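Long-range contact in filamentation induced by cAMP protein Fic (Desulfovibrio alaskensis, PDB 4RGL), which is a mostly helical member of the Fic/DOC family whose C-terminal part belongs to a helix-turn-helix class of domain: residues R49-T63 with E84-E96. Sequence-based numbering, arbitrary orientation.
Sequences RIRTIQASLAIENNT and EIQEVRNAFATYE
Tyr-95 fits as a knob into a hole made by Arg-49, Thr-52, Ile-53 and Ser-56, and buries more surface in the contact than any other residue. The methyl CG2 of Thr-52 approaches the far half of the ring, 3.7 Å from Tyr-95 CE2, while Ile-53 CG1 lies beside CD1 and the aliphatic CD of Arg-49 packs on CB. Thr-52 turns its hydroxyl elsewhere, to a hydrogen bond with Glu-214. Further along, Ile-53 divides its branches: CG2 touches Ala-91 CB at 3.8 Å, and CD1 reaches the backbone of Phe-92 and the edge of its ring. One turn later, Leu-57 places CD1 3.7 Å from Val-88 CG2.

Helices 49-59 and 84-95 make an angle of 129° between their N-to-C directions, closer to antiparallel than to parallel, their axes 10.1 Å apart at closest approach, and the small Ala-91 faces Ile-53 where the backbones come near. This pair belongs to the helical bundle of the Fic protein; helix 66-74 packs against Val-88 and Phe-92, and helix 189-202 against Leu-57 and Tyr-95.

Charged and polar groups flank the apolar patch. Bends at chi2 and chi3 (55° and 52°) turn the Arg-49 chain back alongside Tyr-95, whose CD2 lies over one face of the guanidinium, and bring NH1 to a salt bridge with Glu-96 OE2, 3.0 Å away; NH2 bonds instead to the carbonyl of Ala-209. Beyond the other end of helix 42-59, closed by a Schellman motif with Asn-61 at C', the carboxylate of Glu-84 takes two bonds from Thr-63: the backbone N reaches OE2 at 2.9 Å from above the carboxylate plane, and OG1 meets the syn lone pair of OE1 at 2.7 Å. The Asn-62 amide stacks nearly parallel to that carboxylate; its ND2 donates to Glu-87 OE1 at 3.1 Å, and its OD1 accepts from the backbone N of Leu-64.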
ATOM      1  N   ARG A  49      -1.821   0.525   2.015  1.00 59.46           N
ATOM      2  CA  ARG A  49      -1.647  -0.904   2.267  1.00 57.95           C
ATOM      3  C   ARG A  49      -2.801  -1.709   1.634  1.00 60.24           C
ATOM      4  O   ARG A  49      -2.549  -2.705   0.966  1.00 59.99           O
ATOM      5  CB  ARG A  49      -1.553  -1.176   3.782  1.00 57.11           C
ATOM      6  CG  ARG A  49      -1.390  -2.665   4.158  1.00 63.00           C
ATOM      7  CD  ARG A  49      -0.187  -3.333   3.476  1.00 62.83           C
ATOM      8  NE  ARG A  49       1.061  -2.577   3.662  1.00 62.10           N
ATOM      9  CZ  ARG A  49       1.846  -2.684   4.731  1.00 71.87           C
ATOM     10  NH1 ARG A  49       1.482  -3.443   5.756  1.00 65.12           N
ATOM     11  NH2 ARG A  49       2.969  -1.991   4.806  1.00 61.50           N
ATOM     12  N   ILE A  50      -4.061  -1.221   1.780  1.00 55.93           N
ATOM     13  CA  ILE A  50      -5.232  -1.876   1.191  1.00 55.40           C
ATOM     14  C   ILE A  50      -5.106  -1.883  -0.358  1.00 60.50           C
ATOM     15  O   ILE A  50      -5.355  -2.917  -0.986  1.00 61.06           O
ATOM     16  CB  ILE A  50      -6.553  -1.196   1.663  1.00 58.58           C
ATOM     17  CG1 ILE A  50      -6.786  -1.443   3.182  1.00 59.07           C
ATOM     18  CG2 ILE A  50      -7.748  -1.688   0.838  1.00 60.29           C
ATOM     19  CD1 ILE A  50      -8.055  -0.737   3.785  1.00 63.43           C
ATOM     20  N   ARG A  51      -4.640  -0.747  -0.957  1.00 55.89           N
ATOM     21  CA  ARG A  51      -4.411  -0.650  -2.407  1.00 55.13           C
ATOM     22  C   ARG A  51      -3.355  -1.664  -2.863  1.00 59.08           C
ATOM     23  O   ARG A  51      -3.548  -2.334  -3.879  1.00 59.20           O
ATOM     24  CB  ARG A  51      -3.982   0.772  -2.802  1.00 53.23           C
ATOM     25  CG  ARG A  51      -5.103   1.799  -2.723  1.00 62.16           C
ATOM     26  CD  ARG A  51      -4.619   3.177  -3.114  1.00 70.15           C
ATOM     27  NE  ARG A  51      -4.176   3.219  -4.507  1.00 83.28           N
ATOM     28  CZ  ARG A  51      -3.437   4.197  -5.020  1.00100.56           C
ATOM     29  NH1 ARG A  51      -3.011   5.190  -4.247  1.00 86.27           N
ATOM     30  NH2 ARG A  51      -3.076   4.164  -6.295  1.00 91.88           N
ATOM     31  N   THR A  52      -2.238  -1.782  -2.100  1.00 54.96           N
ATOM     32  CA  THR A  52      -1.174  -2.757  -2.382  1.00 55.03           C
ATOM     33  C   THR A  52      -1.745  -4.200  -2.388  1.00 59.01           C
ATOM     34  O   THR A  52      -1.517  -4.954  -3.339  1.00 58.85           O
ATOM     35  CB  THR A  52      -0.042  -2.612  -1.338  1.00 65.11           C
ATOM     36  OG1 THR A  52       0.651  -1.389  -1.572  1.00 69.31           O
ATOM     37  CG2 THR A  52       0.944  -3.781  -1.370  1.00 61.06           C
ATOM     38  N   ILE A  53      -2.505  -4.555  -1.345  1.00 54.61           N
ATOM     39  CA  ILE A  53      -3.064  -5.892  -1.196  1.00 54.22           C
ATOM     40  C   ILE A  53      -4.070  -6.176  -2.320  1.00 60.51           C
ATOM     41  O   ILE A  53      -3.938  -7.184  -3.016  1.00 60.49           O
ATOM     42  CB  ILE A  53      -3.711  -6.055   0.210  1.00 56.12           C
ATOM     43  CG1 ILE A  53      -2.620  -5.989   1.320  1.00 56.19           C
ATOM     44  CG2 ILE A  53      -4.510  -7.357   0.298  1.00 55.06           C
ATOM     45  CD1 ILE A  53      -3.142  -5.723   2.691  1.00 62.89           C
ATOM     46  N   GLN A  54      -5.047  -5.268  -2.523  1.00 57.99           N
ATOM     47  CA  GLN A  54      -6.076  -5.454  -3.538  1.00 57.91           C
ATOM     48  C   GLN A  54      -5.444  -5.636  -4.926  1.00 63.90           C
ATOM     49  O   GLN A  54      -5.783  -6.582  -5.625  1.00 64.33           O
ATOM     50  CB  GLN A  54      -7.058  -4.271  -3.540  1.00 59.16           C
ATOM     51  CG  GLN A  54      -8.279  -4.470  -4.455  1.00 69.43           C
ATOM     52  CD  GLN A  54      -7.955  -4.273  -5.913  1.00 80.94           C
ATOM     53  OE1 GLN A  54      -7.234  -3.351  -6.295  1.00 83.28           O
ATOM     54  NE2 GLN A  54      -8.534  -5.094  -6.759  1.00 65.27           N
ATOM     55  N   ALA A  55      -4.499  -4.753  -5.302  1.00 61.46           N
ATOM     56  CA  ALA A  55      -3.862  -4.819  -6.620  1.00 61.46           C
ATOM     57  C   ALA A  55      -3.009  -6.088  -6.766  1.00 63.64           C
ATOM     58  O   ALA A  55      -3.141  -6.794  -7.764  1.00 63.47           O
ATOM     59  CB  ALA A  55      -3.008  -3.587  -6.856  1.00 62.54           C
ATOM     60  N   SER A  56      -2.163  -6.401  -5.750  1.00 58.97           N
ATOM     61  CA  SER A  56      -1.305  -7.605  -5.785  1.00 58.42           C
ATOM     62  C   SER A  56      -2.150  -8.873  -5.976  1.00 63.25           C
ATOM     63  O   SER A  56      -1.800  -9.726  -6.795  1.00 63.35           O
ATOM     64  CB  SER A  56      -0.475  -7.714  -4.507  1.00 59.97           C
ATOM     65  OG  SER A  56       0.396  -8.832  -4.538  1.00 62.66           O
ATOM     66  N   LEU A  57      -3.310  -8.953  -5.280  1.00 60.26           N
ATOM     67  CA  LEU A  57      -4.222 -10.094  -5.407  1.00 60.35           C
ATOM     68  C   LEU A  57      -5.001 -10.035  -6.730  1.00 64.70           C
ATOM     69  O   LEU A  57      -5.266 -11.078  -7.329  1.00 65.33           O
ATOM     70  CB  LEU A  57      -5.203 -10.148  -4.216  1.00 60.33           C
ATOM     71  CG  LEU A  57      -4.601 -10.570  -2.860  1.00 64.66           C
ATOM     72  CD1 LEU A  57      -5.576 -10.348  -1.752  1.00 64.86           C
ATOM     73  CD2 LEU A  57      -4.185 -12.008  -2.877  1.00 68.30           C
ATOM     74  N   ALA A  58      -5.339  -8.812  -7.203  1.00 60.33           N
ATOM     75  CA  ALA A  58      -6.067  -8.635  -8.472  1.00 60.32           C
ATOM     76  C   ALA A  58      -5.244  -9.152  -9.647  1.00 63.82           C
ATOM     77  O   ALA A  58      -5.807  -9.719 -10.588  1.00 63.55           O
ATOM     78  CB  ALA A  58      -6.413  -7.169  -8.683  1.00 60.98           C
ATOM     79  N   ILE A  59      -3.896  -8.985  -9.582  1.00 59.90           N
ATOM     80  CA  ILE A  59      -2.989  -9.463 -10.633  1.00 59.70           C
ATOM     81  C   ILE A  59      -3.082 -10.988 -10.747  1.00 64.90           C
ATOM     82  O   ILE A  59      -3.014 -11.529 -11.851  1.00 64.79           O
ATOM     83  CB  ILE A  59      -1.526  -9.004 -10.361  1.00 61.91           C
ATOM     84  CG1 ILE A  59      -1.424  -7.454 -10.355  1.00 62.29           C
ATOM     85  CG2 ILE A  59      -0.558  -9.619 -11.394  1.00 61.69           C
ATOM     86  CD1 ILE A  59      -0.027  -6.895  -9.905  1.00 65.81           C
ATOM     87  N   GLU A  60      -3.302 -11.677  -9.610  1.00 62.62           N
ATOM     88  CA  GLU A  60      -3.412 -13.131  -9.599  1.00 63.02           C
ATOM     89  C   GLU A  60      -4.900 -13.564  -9.691  1.00 68.37           C
ATOM     90  O   GLU A  60      -5.283 -14.614  -9.164  1.00 68.12           O
ATOM     91  CB  GLU A  60      -2.732 -13.722  -8.352  1.00 64.17           C
ATOM     92  CG  GLU A  60      -1.255 -13.342  -8.225  1.00 76.26           C
ATOM     93  CD  GLU A  60      -0.353 -13.744  -9.388  1.00105.15           C
ATOM     94  OE1 GLU A  60      -0.724 -14.671 -10.147  1.00109.19           O
ATOM     95  OE2 GLU A  60       0.760 -13.178  -9.491  1.00100.09           O
ATOM     96  N   ASN A  61      -5.717 -12.754 -10.400  1.00 66.62           N
ATOM     97  CA  ASN A  61      -7.094 -13.080 -10.783  1.00 67.88           C
ATOM     98  C   ASN A  61      -8.061 -13.148  -9.560  1.00 71.60           C
ATOM     99  O   ASN A  61      -9.102 -13.806  -9.646  1.00 72.01           O
ATOM    100  CB  ASN A  61      -7.138 -14.404 -11.563  1.00 71.85           C
ATOM    101  CG  ASN A  61      -6.282 -14.389 -12.814  1.00102.07           C
ATOM    102  OD1 ASN A  61      -6.159 -13.365 -13.510  1.00 94.28           O
ATOM    103  ND2 ASN A  61      -5.699 -15.533 -13.146  1.00 97.98           N
ATOM    104  N   ASN A  62      -7.796 -12.352  -8.506  1.00 67.64           N
ATOM    105  CA  ASN A  62      -8.757 -12.208  -7.402  1.00 67.35           C
ATOM    106  C   ASN A  62      -9.799 -11.156  -7.792  1.00 71.85           C
ATOM    107  O   ASN A  62      -9.436 -10.039  -8.171  1.00 70.86           O
ATOM    108  CB  ASN A  62      -8.044 -11.840  -6.093  1.00 65.88           C
ATOM    109  CG  ASN A  62      -8.934 -11.870  -4.872  1.00 74.55           C
ATOM    110  OD1 ASN A  62      -9.949 -11.175  -4.794  1.00 72.78           O
ATOM    111  ND2 ASN A  62      -8.489 -12.564  -3.839  1.00 58.20           N
ATOM    112  N   THR A  63     -11.077 -11.544  -7.813  1.00 70.50           N
ATOM    113  CA  THR A  63     -12.140 -10.713  -8.389  1.00 71.98           C
ATOM    114  C   THR A  63     -12.682  -9.642  -7.385  1.00 76.91           C
ATOM    115  O   THR A  63     -13.553  -8.846  -7.763  1.00 77.98           O
ATOM    116  CB  THR A  63     -13.289 -11.598  -8.880  1.00 81.93           C
ATOM    117  OG1 THR A  63     -13.892 -12.248  -7.758  1.00 82.92           O
ATOM    118  CG2 THR A  63     -12.834 -12.634  -9.914  1.00 79.56           C
ATOM    119  N   GLU A  84     -11.425 -16.174  -1.704  1.00 71.25           N
ATOM    120  CA  GLU A  84     -10.901 -14.855  -2.066  1.00 69.32           C
ATOM    121  C   GLU A  84     -10.813 -13.948  -0.844  1.00 72.58           C
ATOM    122  O   GLU A  84      -9.869 -13.168  -0.724  1.00 72.38           O
ATOM    123  CB  GLU A  84     -11.770 -14.196  -3.146  1.00 70.53           C
ATOM    124  CG  GLU A  84     -11.570 -14.777  -4.533  1.00 77.37           C
ATOM    125  CD  GLU A  84     -12.241 -13.984  -5.641  1.00 92.53           C
ATOM    126  OE1 GLU A  84     -13.191 -13.225  -5.342  1.00 97.97           O
ATOM    127  OE2 GLU A  84     -11.820 -14.131  -6.812  1.00 76.25           O
ATOM    128  N   ILE A  85     -11.801 -14.042   0.063  1.00 68.81           N
ATOM    129  CA  ILE A  85     -11.827 -13.231   1.280  1.00 68.09           C
ATOM    130  C   ILE A  85     -10.677 -13.670   2.229  1.00 70.82           C
ATOM    131  O   ILE A  85     -10.029 -12.816   2.841  1.00 69.51           O
ATOM    132  CB  ILE A  85     -13.223 -13.323   1.977  1.00 72.08           C
ATOM    133  CG1 ILE A  85     -14.353 -12.845   1.013  1.00 72.94           C
ATOM    134  CG2 ILE A  85     -13.239 -12.517   3.276  1.00 72.26           C
ATOM    135  CD1 ILE A  85     -15.796 -13.089   1.530  1.00 81.37           C
ATOM    136  N   GLN A  86     -10.375 -14.993   2.276  1.00 67.49           N
ATOM    137  CA  GLN A  86      -9.277 -15.493   3.104  1.00 67.00           C
ATOM    138  C   GLN A  86      -7.928 -15.126   2.515  1.00 71.10           C
ATOM    139  O   GLN A  86      -6.970 -14.939   3.268  1.00 71.91           O
ATOM    140  CB  GLN A  86      -9.365 -16.998   3.298  1.00 68.73           C
ATOM    141  CG  GLN A  86      -9.932 -17.383   4.667  1.00 85.15           C
ATOM    142  CD  GLN A  86      -9.138 -16.777   5.819  1.00 91.45           C
ATOM    143  OE1 GLN A  86      -9.695 -16.143   6.720  1.00 87.73           O
ATOM    144  NE2 GLN A  86      -7.825 -16.940   5.797  1.00 75.39           N
ATOM    145  N   GLU A  87      -7.839 -14.997   1.174  1.00 66.33           N
ATOM    146  CA  GLU A  87      -6.614 -14.519   0.539  1.00 65.42           C
ATOM    147  C   GLU A  87      -6.280 -13.118   1.046  1.00 68.80           C
ATOM    148  O   GLU A  87      -5.131 -12.848   1.394  1.00 68.58           O
ATOM    149  CB  GLU A  87      -6.744 -14.519  -0.998  1.00 66.69           C
ATOM    150  CG  GLU A  87      -6.716 -15.905  -1.623  1.00 78.48           C
ATOM    151  CD  GLU A  87      -6.622 -15.918  -3.140  1.00101.87           C
ATOM    152  OE1 GLU A  87      -6.408 -14.836  -3.734  1.00 99.13           O
ATOM    153  OE2 GLU A  87      -6.686 -17.022  -3.727  1.00 96.80           O
ATOM    154  N   VAL A  88      -7.321 -12.250   1.182  1.00 64.67           N
ATOM    155  CA  VAL A  88      -7.167 -10.872   1.666  1.00 64.08           C
ATOM    156  C   VAL A  88      -6.735 -10.869   3.143  1.00 67.63           C
ATOM    157  O   VAL A  88      -5.792 -10.166   3.505  1.00 67.08           O
ATOM    158  CB  VAL A  88      -8.475 -10.054   1.468  1.00 68.37           C
ATOM    159  CG1 VAL A  88      -8.347  -8.661   2.077  1.00 67.98           C
ATOM    160  CG2 VAL A  88      -8.847  -9.967  -0.008  1.00 68.07           C
ATOM    161  N   ARG A  89      -7.434 -11.643   3.995  1.00 64.77           N
ATOM    162  CA  ARG A  89      -7.108 -11.719   5.418  1.00 64.81           C
ATOM    163  C   ARG A  89      -5.656 -12.169   5.612  1.00 68.03           C
ATOM    164  O   ARG A  89      -4.907 -11.522   6.343  1.00 68.02           O
ATOM    165  CB  ARG A  89      -8.070 -12.673   6.158  1.00 66.38           C
ATOM    166  CG  ARG A  89      -9.536 -12.233   6.131  1.00 72.24           C
ATOM    167  CD  ARG A  89     -10.340 -12.958   7.196  1.00 78.03           C
ATOM    168  NE  ARG A  89     -11.766 -12.632   7.129  1.00 89.71           N
ATOM    169  CZ  ARG A  89     -12.678 -13.408   6.543  1.00104.98           C
ATOM    170  NH1 ARG A  89     -12.319 -14.559   5.984  1.00 93.45           N
ATOM    171  NH2 ARG A  89     -13.954 -13.042   6.523  1.00 87.39           N
ATOM    172  N   ASN A  90      -5.240 -13.249   4.905  1.00 64.33           N
ATOM    173  CA  ASN A  90      -3.866 -13.766   4.982  1.00 64.12           C
ATOM    174  C   ASN A  90      -2.858 -12.730   4.477  1.00 67.14           C
ATOM    175  O   ASN A  90      -1.821 -12.521   5.115  1.00 67.73           O
ATOM    176  CB  ASN A  90      -3.726 -15.071   4.179  1.00 63.75           C
ATOM    177  CG  ASN A  90      -4.368 -16.276   4.833  1.00 77.61           C
ATOM    178  OD1 ASN A  90      -5.050 -16.175   5.859  1.00 73.59           O
ATOM    179  ND2 ASN A  90      -4.127 -17.448   4.271  1.00 68.10           N
ATOM    180  N   ALA A  91      -3.165 -12.070   3.333  1.00 61.55           N
ATOM    181  CA  ALA A  91      -2.286 -11.042   2.767  1.00 60.02           C
ATOM    182  C   ALA A  91      -2.085  -9.888   3.755  1.00 65.25           C
ATOM    183  O   ALA A  91      -0.941  -9.529   4.056  1.00 66.14           O
ATOM    184  CB  ALA A  91      -2.858 -10.523   1.463  1.00 59.53           C
ATOM    185  N   PHE A  92      -3.197  -9.357   4.328  1.00 61.07           N
ATOM    186  CA  PHE A  92      -3.118  -8.280   5.318  1.00 60.90           C
ATOM    187  C   PHE A  92      -2.274  -8.711   6.518  1.00 66.89           C
ATOM    188  O   PHE A  92      -1.440  -7.942   6.991  1.00 67.08           O
ATOM    189  CB  PHE A  92      -4.524  -7.845   5.779  1.00 62.19           C
ATOM    190  CG  PHE A  92      -4.503  -6.853   6.921  1.00 63.60           C
ATOM    191  CD1 PHE A  92      -4.158  -5.523   6.703  1.00 65.96           C
ATOM    192  CD2 PHE A  92      -4.794  -7.257   8.223  1.00 65.45           C
ATOM    193  CE1 PHE A  92      -4.096  -4.618   7.764  1.00 66.96           C
ATOM    194  CE2 PHE A  92      -4.739  -6.350   9.280  1.00 67.94           C
ATOM    195  CZ  PHE A  92      -4.403  -5.035   9.045  1.00 66.08           C
ATOM    196  N   ALA A  93      -2.463  -9.948   6.982  1.00 64.79           N
ATOM    197  CA  ALA A  93      -1.704 -10.486   8.100  1.00 66.28           C
ATOM    198  C   ALA A  93      -0.204 -10.583   7.761  1.00 71.60           C
ATOM    199  O   ALA A  93       0.645 -10.306   8.618  1.00 71.75           O
ATOM    200  CB  ALA A  93      -2.243 -11.852   8.480  1.00 67.67           C
ATOM    201  N   THR A  94       0.116 -10.927   6.494  1.00 68.16           N
ATOM    202  CA  THR A  94       1.494 -11.127   6.044  1.00 67.91           C
ATOM    203  C   THR A  94       2.245  -9.781   5.964  1.00 69.66           C
ATOM    204  O   THR A  94       3.359  -9.670   6.481  1.00 69.71           O
ATOM    205  CB  THR A  94       1.503 -11.851   4.685  1.00 76.92           C
ATOM    206  OG1 THR A  94       0.648 -12.990   4.764  1.00 76.61           O
ATOM    207  CG2 THR A  94       2.897 -12.279   4.262  1.00 75.95           C
ATOM    208  N   TYR A  95       1.631  -8.757   5.321  1.00 64.54           N
ATOM    209  CA  TYR A  95       2.275  -7.441   5.159  1.00 64.06           C
ATOM    210  C   TYR A  95       2.481  -6.741   6.515  1.00 68.44           C
ATOM    211  O   TYR A  95       3.451  -6.000   6.676  1.00 68.63           O
ATOM    212  CB  TYR A  95       1.456  -6.540   4.222  1.00 64.12           C
ATOM    213  CG  TYR A  95       1.705  -6.808   2.753  1.00 65.18           C
ATOM    214  CD1 TYR A  95       1.004  -7.802   2.075  1.00 66.75           C
ATOM    215  CD2 TYR A  95       2.606  -6.033   2.024  1.00 65.70           C
ATOM    216  CE1 TYR A  95       1.227  -8.053   0.720  1.00 66.73           C
ATOM    217  CE2 TYR A  95       2.824  -6.261   0.663  1.00 66.05           C
ATOM    218  CZ  TYR A  95       2.143  -7.282   0.017  1.00 71.95           C
ATOM    219  OH  TYR A  95       2.370  -7.532  -1.313  1.00 72.59           O
ATOM    220  N   GLU A  96       1.591  -6.995   7.496  1.00 64.47           N
ATOM    221  CA  GLU A  96       1.712  -6.364   8.813  1.00 64.47           C
ATOM    222  C   GLU A  96       2.877  -6.972   9.620  1.00 68.87           C
ATOM    223  O   GLU A  96       3.293  -6.391  10.619  1.00 70.35           O
ATOM    224  CB  GLU A  96       0.394  -6.481   9.608  1.00 65.79           C
ATOM    225  CG  GLU A  96      -0.757  -5.673   9.018  1.00 75.60           C
ATOM    226  CD  GLU A  96      -0.491  -4.187   8.852  1.00 96.17           C
ATOM    227  OE1 GLU A  96      -0.152  -3.524   9.860  1.00 92.76           O
ATOM    228  OE2 GLU A  96      -0.705  -3.671   7.730  1.00 88.62           O
TER